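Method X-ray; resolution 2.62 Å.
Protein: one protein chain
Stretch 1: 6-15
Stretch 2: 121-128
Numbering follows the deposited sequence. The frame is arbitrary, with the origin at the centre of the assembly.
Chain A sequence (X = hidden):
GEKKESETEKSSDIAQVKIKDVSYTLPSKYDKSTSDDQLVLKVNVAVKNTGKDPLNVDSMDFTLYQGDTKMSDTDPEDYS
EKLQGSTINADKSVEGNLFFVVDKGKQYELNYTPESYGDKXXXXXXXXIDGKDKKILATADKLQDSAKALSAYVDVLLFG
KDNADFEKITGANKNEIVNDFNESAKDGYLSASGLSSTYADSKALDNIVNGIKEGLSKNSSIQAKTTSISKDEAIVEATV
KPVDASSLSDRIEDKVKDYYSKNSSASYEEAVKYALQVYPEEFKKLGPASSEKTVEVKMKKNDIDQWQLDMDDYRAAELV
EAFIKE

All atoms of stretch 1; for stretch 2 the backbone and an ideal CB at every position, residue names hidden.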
ATOM      1  N   SER A   6     -23.610 -27.922 -11.602  1.00122.67           N
ATOM      2  CA  SER A   6     -22.278 -27.811 -12.247  1.00123.28           C
ATOM      3  C   SER A   6     -21.328 -26.970 -11.346  1.00120.97           C
ATOM      4  O   SER A   6     -21.751 -26.530 -10.281  1.00118.14           O
ATOM      5  CB  SER A   6     -22.379 -27.221 -13.655  1.00130.84           C
ATOM      6  OG  SER A   6     -22.806 -28.204 -14.589  1.00143.08           O
ATOM      7  N   GLU A   7     -20.058 -26.772 -11.753  1.00115.32           N
ATOM      8  CA  GLU A   7     -19.015 -26.087 -10.975  1.00111.32           C
ATOM      9  C   GLU A   7     -19.445 -24.730 -10.330  1.00107.28           C
ATOM     10  O   GLU A   7     -19.333 -24.595  -9.103  1.00103.13           O
ATOM     11  CB  GLU A   7     -17.754 -25.868 -11.839  1.00115.23           C
ATOM     12  CG  GLU A   7     -16.456 -25.856 -11.038  1.00126.63           C
ATOM     13  CD  GLU A   7     -15.169 -25.564 -11.794  1.00157.48           C
ATOM     14  OE1 GLU A   7     -15.035 -26.006 -12.959  1.00156.14           O
ATOM     15  OE2 GLU A   7     -14.268 -24.930 -11.195  1.00154.12           O
ATOM     16  N   THR A   8     -19.920 -23.750 -11.142  1.00101.73           N
ATOM     17  CA  THR A   8     -20.253 -22.389 -10.678  1.00 98.11           C
ATOM     18  C   THR A   8     -21.754 -22.069 -10.666  1.00 97.70           C
ATOM     19  O   THR A   8     -22.146 -20.979 -10.245  1.00 95.34           O
ATOM     20  CB  THR A   8     -19.515 -21.334 -11.525  1.00106.20           C
ATOM     21  OG1 THR A   8     -19.915 -21.459 -12.888  1.00111.06           O
ATOM     22  CG2 THR A   8     -18.002 -21.439 -11.411  1.00101.83           C
ATOM     23  N   GLU A   9     -22.584 -22.998 -11.120  1.00 94.26           N
ATOM     24  CA  GLU A   9     -24.032 -22.804 -11.109  1.00 93.82           C
ATOM     25  C   GLU A   9     -24.673 -24.054 -10.588  1.00 93.07           C
ATOM     26  O   GLU A   9     -24.404 -25.132 -11.106  1.00 94.70           O
ATOM     27  CB  GLU A   9     -24.574 -22.441 -12.506  1.00 99.43           C
ATOM     28  CG  GLU A   9     -26.065 -22.132 -12.525  1.00112.12           C
ATOM     29  CD  GLU A   9     -26.663 -21.901 -13.898  1.00141.09           C
ATOM     30  OE1 GLU A   9     -26.256 -20.925 -14.568  1.00128.67           O
ATOM     31  OE2 GLU A   9     -27.576 -22.669 -14.282  1.00145.07           O
ATOM     32  N   LYS A  10     -25.458 -23.929  -9.525  1.00 84.66           N
ATOM     33  CA  LYS A  10     -26.168 -25.044  -8.912  1.00 82.46           C
ATOM     34  C   LYS A  10     -27.521 -24.552  -8.490  1.00 86.13           C
ATOM     35  O   LYS A  10     -27.720 -23.346  -8.326  1.00 84.19           O
ATOM     36  CB  LYS A  10     -25.393 -25.663  -7.732  1.00 81.68           C
ATOM     37  CG  LYS A  10     -24.192 -26.506  -8.156  1.00 89.79           C
ATOM     38  CD  LYS A  10     -23.572 -27.299  -7.025  1.00 90.95           C
ATOM     39  CE  LYS A  10     -22.178 -27.775  -7.370  1.00 90.24           C
ATOM     40  NZ  LYS A  10     -21.843 -29.053  -6.687  1.00 99.67           N
ATOM     41  N   SER A  11     -28.466 -25.470  -8.350  1.00 85.66           N
ATOM     42  CA  SER A  11     -29.823 -25.103  -7.995  1.00 86.70           C
ATOM     43  C   SER A  11     -30.573 -26.207  -7.290  1.00 90.46           C
ATOM     44  O   SER A  11     -30.266 -27.391  -7.417  1.00 89.55           O
ATOM     45  CB  SER A  11     -30.612 -24.709  -9.243  1.00 94.21           C
ATOM     46  OG  SER A  11     -30.314 -25.572 -10.328  1.00104.61           O
ATOM     47  N   SER A  12     -31.553 -25.774  -6.515  1.00 87.99           N
ATOM     48  CA  SER A  12     -32.535 -26.595  -5.852  1.00 88.29           C
ATOM     49  C   SER A  12     -33.858 -26.207  -6.501  1.00 98.78           C
ATOM     50  O   SER A  12     -33.877 -25.316  -7.362  1.00101.15           O
ATOM     51  CB  SER A  12     -32.518 -26.381  -4.342  1.00 87.42           C
ATOM     52  OG  SER A  12     -33.081 -25.131  -3.985  1.00 93.66           O
ATOM     53  N   ASP A  13     -34.950 -26.853  -6.112  1.00 97.40           N
ATOM     54  CA  ASP A  13     -36.259 -26.556  -6.680  1.00101.04           C
ATOM     55  C   ASP A  13     -36.767 -25.155  -6.260  1.00103.97           C
ATOM     56  O   ASP A  13     -37.636 -24.603  -6.949  1.00107.19           O
ATOM     57  CB  ASP A  13     -37.287 -27.660  -6.301  1.00103.73           C
ATOM     58  CG  ASP A  13     -37.407 -28.034  -4.820  1.00118.01           C
ATOM     59  OD1 ASP A  13     -36.383 -27.915  -4.077  1.00117.52           O
ATOM     60  OD2 ASP A  13     -38.495 -28.510  -4.414  1.00124.57           O
ATOM     61  N   ILE A  14     -36.200 -24.571  -5.169  1.00 95.33           N
ATOM     62  CA  ILE A  14     -36.664 -23.280  -4.657  1.00 93.81           C
ATOM     63  C   ILE A  14     -35.722 -22.098  -4.981  1.00 94.44           C
ATOM     64  O   ILE A  14     -36.213 -20.971  -5.030  1.00 96.60           O
ATOM     65  CB  ILE A  14     -37.033 -23.320  -3.153  1.00 94.18           C
ATOM     66  CG1 ILE A  14     -35.826 -23.354  -2.233  1.00 91.32           C
ATOM     67  CG2 ILE A  14     -38.054 -24.429  -2.831  1.00 93.21           C
ATOM     68  CD1 ILE A  14     -36.189 -22.872  -0.924  1.00 95.68           C
ATOM     69  N   ALA A  15     -34.417 -22.329  -5.235  1.00 86.12           N
ATOM     70  CA  ALA A  15     -33.498 -21.238  -5.597  1.00 84.72           C
ATOM     71  C   ALA A  15     -32.366 -21.706  -6.511  1.00 86.83           C
ATOM     72  O   ALA A  15     -32.022 -22.886  -6.510  1.00 84.87           O
ATOM     73  CB  ALA A  15     -32.917 -20.593  -4.349  1.00 82.89           C
ATOM     74  N   UNK A 121     -30.834 -29.378   4.110  1.00 66.16           N
ATOM     75  CA  UNK A 121     -30.065 -30.179   3.156  1.00 65.16           C
ATOM     76  C   UNK A 121     -30.707 -30.305   1.765  1.00 69.74           C
ATOM     77  O   UNK A 121     -29.986 -30.056   0.801  1.00 70.19           O
ATOM     78  CB  UNK A 121     -29.855 -31.579   3.736  1.00 65.16           C
ATOM     79  N   UNK A 122     -32.011 -30.631   1.589  1.00 67.87           N
ATOM     80  CA  UNK A 122     -32.536 -30.758   0.209  1.00 69.23           C
ATOM     81  C   UNK A 122     -32.605 -29.428  -0.573  1.00 75.29           C
ATOM     82  O   UNK A 122     -32.278 -29.399  -1.768  1.00 75.95           O
ATOM     83  CB  UNK A 122     -33.937 -31.371   0.260  1.00 69.23           C
ATOM     84  N   UNK A 123     -32.991 -28.326   0.100  1.00 72.46           N
ATOM     85  CA  UNK A 123     -33.141 -26.999  -0.513  1.00 72.84           C
ATOM     86  C   UNK A 123     -31.797 -26.251  -0.662  1.00 74.75           C
ATOM     87  O   UNK A 123     -31.761 -25.258  -1.381  1.00 76.64           O
ATOM     88  CB  UNK A 123     -34.105 -26.156   0.324  1.00 72.84           C
ATOM     89  N   UNK A 124     -30.710 -26.712   0.009  1.00 67.99           N
ATOM     90  CA  UNK A 124     -29.370 -26.085   0.017  1.00 65.37           C
ATOM     91  C   UNK A 124     -28.484 -26.438  -1.190  1.00 69.75           C
ATOM     92  O   UNK A 124     -28.704 -27.454  -1.830  1.00 70.27           O
ATOM     93  CB  UNK A 124     -28.636 -26.492   1.296  1.00 65.37           C
ATOM     94  N   UNK A 125     -27.490 -25.582  -1.504  1.00 67.13           N
ATOM     95  CA  UNK A 125     -26.505 -25.822  -2.571  1.00 68.58           C
ATOM     96  C   UNK A 125     -25.130 -25.498  -2.025  1.00 69.85           C
ATOM     97  O   UNK A 125     -24.975 -24.561  -1.239  1.00 69.06           O
ATOM     98  CB  UNK A 125     -26.806 -24.987  -3.817  1.00 68.58           C
ATOM     99  N   UNK A 126     -24.141 -26.281  -2.455  1.00 64.17           N
ATOM    100  CA  UNK A 126     -22.778 -26.189  -2.007  1.00 63.07           C
ATOM    101  C   UNK A 126     -21.815 -26.096  -3.224  1.00 68.49           C
ATOM    102  O   UNK A 126     -21.945 -26.863  -4.166  1.00 70.66           O
ATOM    103  CB  UNK A 126     -22.438 -27.393  -1.126  1.00 63.07           C
ATOM    104  N   UNK A 127     -20.846 -25.173  -3.186  1.00 63.67           N
ATOM    105  CA  UNK A 127     -19.838 -25.012  -4.246  1.00 65.19           C
ATOM    106  C   UNK A 127     -18.427 -25.170  -3.706  1.00 68.25           C
ATOM    107  O   UNK A 127     -18.131 -24.696  -2.617  1.00 66.16           O
ATOM    108  CB  UNK A 127     -19.982 -23.644  -4.916  1.00 65.19           C
ATOM    109  N   UNK A 128     -17.543 -25.779  -4.491  1.00 65.68           N
ATOM    110  CA  UNK A 128     -16.137 -25.878  -4.142  1.00 64.18           C
ATOM    111  C   UNK A 128     -15.403 -24.784  -4.890  1.00 69.95           C
ATOM    112  O   UNK A 128     -15.722 -24.500  -6.055  1.00 71.75           O
ATOM    113  CB  UNK A 128     -15.568 -27.259  -4.471  1.00 64.18           C
TER

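Position 121 is far from stretch 1. No atom of that stretch lies within 5.5 Å of its CB, so almost any side chain would fit. It is Lys121, whose NZ is hydrogen-bonded elsewhere in the structure.

Position 122 has phi -68° and psi -39°, and its CB points sideways with nothing of stretch 1 nearby. Many residues would suit, and phi also permits proline. It is Pro122. Its contact is through the backbone, with Pro122 O 4.0 Å from Ser12 CB.

Position 123 lies closer. Its CB points sideways, and the ideal CB is 4.1 Å from Ile14 CD1 and 4.5 Å from Ser12 OG. An aliphatic start to the side chain would suit the isoleucine methyl, as in leucine, methionine, lysine or arginine; a long chain could then lead away. The residue is Lys123. Lys123 CB packs 4.0 Å from Ile14 CD1, and the chain end leads away to a hydrogen bond elsewhere in the structure. The backbone makes the polar contact: Ser12 OG donates to Lys123 O at 2.9 Å.

Position 124 points its CB away, into space that stretch 1 does not fill. A small or polar residue would do, among others. It is Ser124, which makes no contact with stretch 1.

Position 125 begins the strand and points its CB toward stretch 1. The ideal CB is 4.2 Å from Lys10 CB. The extended backbone, phi -134° and psi 144°, favours a beta-branched residue: valine, isoleucine or threonine would fit. It is Val125, with chi1 in m. Val125 CG1 lies 3.9 Å from Lys10 CB and 3.7 Å from Ser11 N.

Position 126 turns its CB away, so stretch 1 hardly restricts the choice; the strand angles suit threonine, valine or a longer polar residue. It is Thr126. Its carbonyl does the work: Lys10 NZ gives a weak hydrogen bond to Thr126 O at 3.3 Å.

Position 127 points its CB sideways, 4.3 Å from Glu7 O. A large side chain could reach along the backbone of residues 7 to 10. Phenylalanine, tyrosine, leucine or methionine are candidates. The residue is Phe127, with chi1 in m, and its ring comes nearer than its CB bond suggests. Glu7 O lies at the ring edge, 3.5 Å from Phe127 CD2. Lys10 N is also at the edge, 3.6 Å from Phe127 CE2, and Lys10 CB is 3.7 Å from the same atom.

Position 128 has open space around its CB. A polar or charged residue would suit. It is Lys128, whose end leads away from stretch 1.

Stretch 2 (121-128) KPKSVTFK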
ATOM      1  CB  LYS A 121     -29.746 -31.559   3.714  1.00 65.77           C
ATOM      2  CG  LYS A 121     -28.708 -31.515   4.812  1.00 65.62           C
ATOM      3  CD  LYS A 121     -28.092 -32.896   5.004  1.00 69.12           C
ATOM      4  CE  LYS A 121     -26.886 -32.911   5.890  1.00 62.56           C
ATOM      5  NZ  LYS A 121     -25.749 -32.136   5.308  1.00 70.97           N
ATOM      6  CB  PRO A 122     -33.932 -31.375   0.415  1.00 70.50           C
ATOM      7  CG  PRO A 122     -33.922 -31.938   1.813  1.00 72.62           C
ATOM      8  CD  PRO A 122     -33.050 -31.013   2.579  1.00 68.26           C
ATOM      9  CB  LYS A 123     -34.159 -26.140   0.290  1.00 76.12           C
ATOM     10  CG  LYS A 123     -33.738 -25.808   1.739  1.00 89.50           C
ATOM     11  CD  LYS A 123     -34.775 -25.042   2.592  1.00 96.84           C
ATOM     12  CE  LYS A 123     -34.094 -24.455   3.816  1.00105.63           C
ATOM     13  NZ  LYS A 123     -35.007 -24.232   4.963  1.00112.81           N
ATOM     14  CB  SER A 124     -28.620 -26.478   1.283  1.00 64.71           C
ATOM     15  OG  SER A 124     -29.182 -25.885   2.441  1.00 68.23           O
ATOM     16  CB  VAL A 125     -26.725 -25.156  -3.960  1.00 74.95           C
ATOM     17  CG1 VAL A 125     -27.846 -25.825  -4.740  1.00 75.95           C
ATOM     18  CG2 VAL A 125     -26.920 -23.650  -3.858  1.00 75.21           C
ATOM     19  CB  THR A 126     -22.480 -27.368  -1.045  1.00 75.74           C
ATOM     20  OG1 THR A 126     -21.110 -27.333  -0.677  1.00 83.31           O
ATOM     21  CG2 THR A 126     -22.773 -28.743  -1.645  1.00 81.04           C
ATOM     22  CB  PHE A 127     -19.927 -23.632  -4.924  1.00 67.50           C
ATOM     23  CG  PHE A 127     -21.285 -23.229  -5.441  1.00 71.13           C
ATOM     24  CD1 PHE A 127     -22.222 -22.634  -4.599  1.00 73.49           C
ATOM     25  CD2 PHE A 127     -21.605 -23.375  -6.786  1.00 76.99           C
ATOM     26  CE1 PHE A 127     -23.477 -22.244  -5.083  1.00 76.40           C
ATOM     27  CE2 PHE A 127     -22.867 -22.992  -7.270  1.00 81.60           C
ATOM     28  CZ  PHE A 127     -23.795 -22.429  -6.415  1.00 78.22           C
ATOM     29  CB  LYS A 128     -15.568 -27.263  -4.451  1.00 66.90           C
ATOM     30  CG  LYS A 128     -16.231 -28.365  -3.641  1.00 61.24           C
ATOM     31  CD  LYS A 128     -15.592 -29.687  -3.874  1.00 60.74           C
ATOM     32  CE  LYS A 128     -16.251 -30.800  -3.084  1.00 69.90           C
ATOM     33  NZ  LYS A 128     -15.710 -32.124  -3.511  1.00 77.01           N
TER
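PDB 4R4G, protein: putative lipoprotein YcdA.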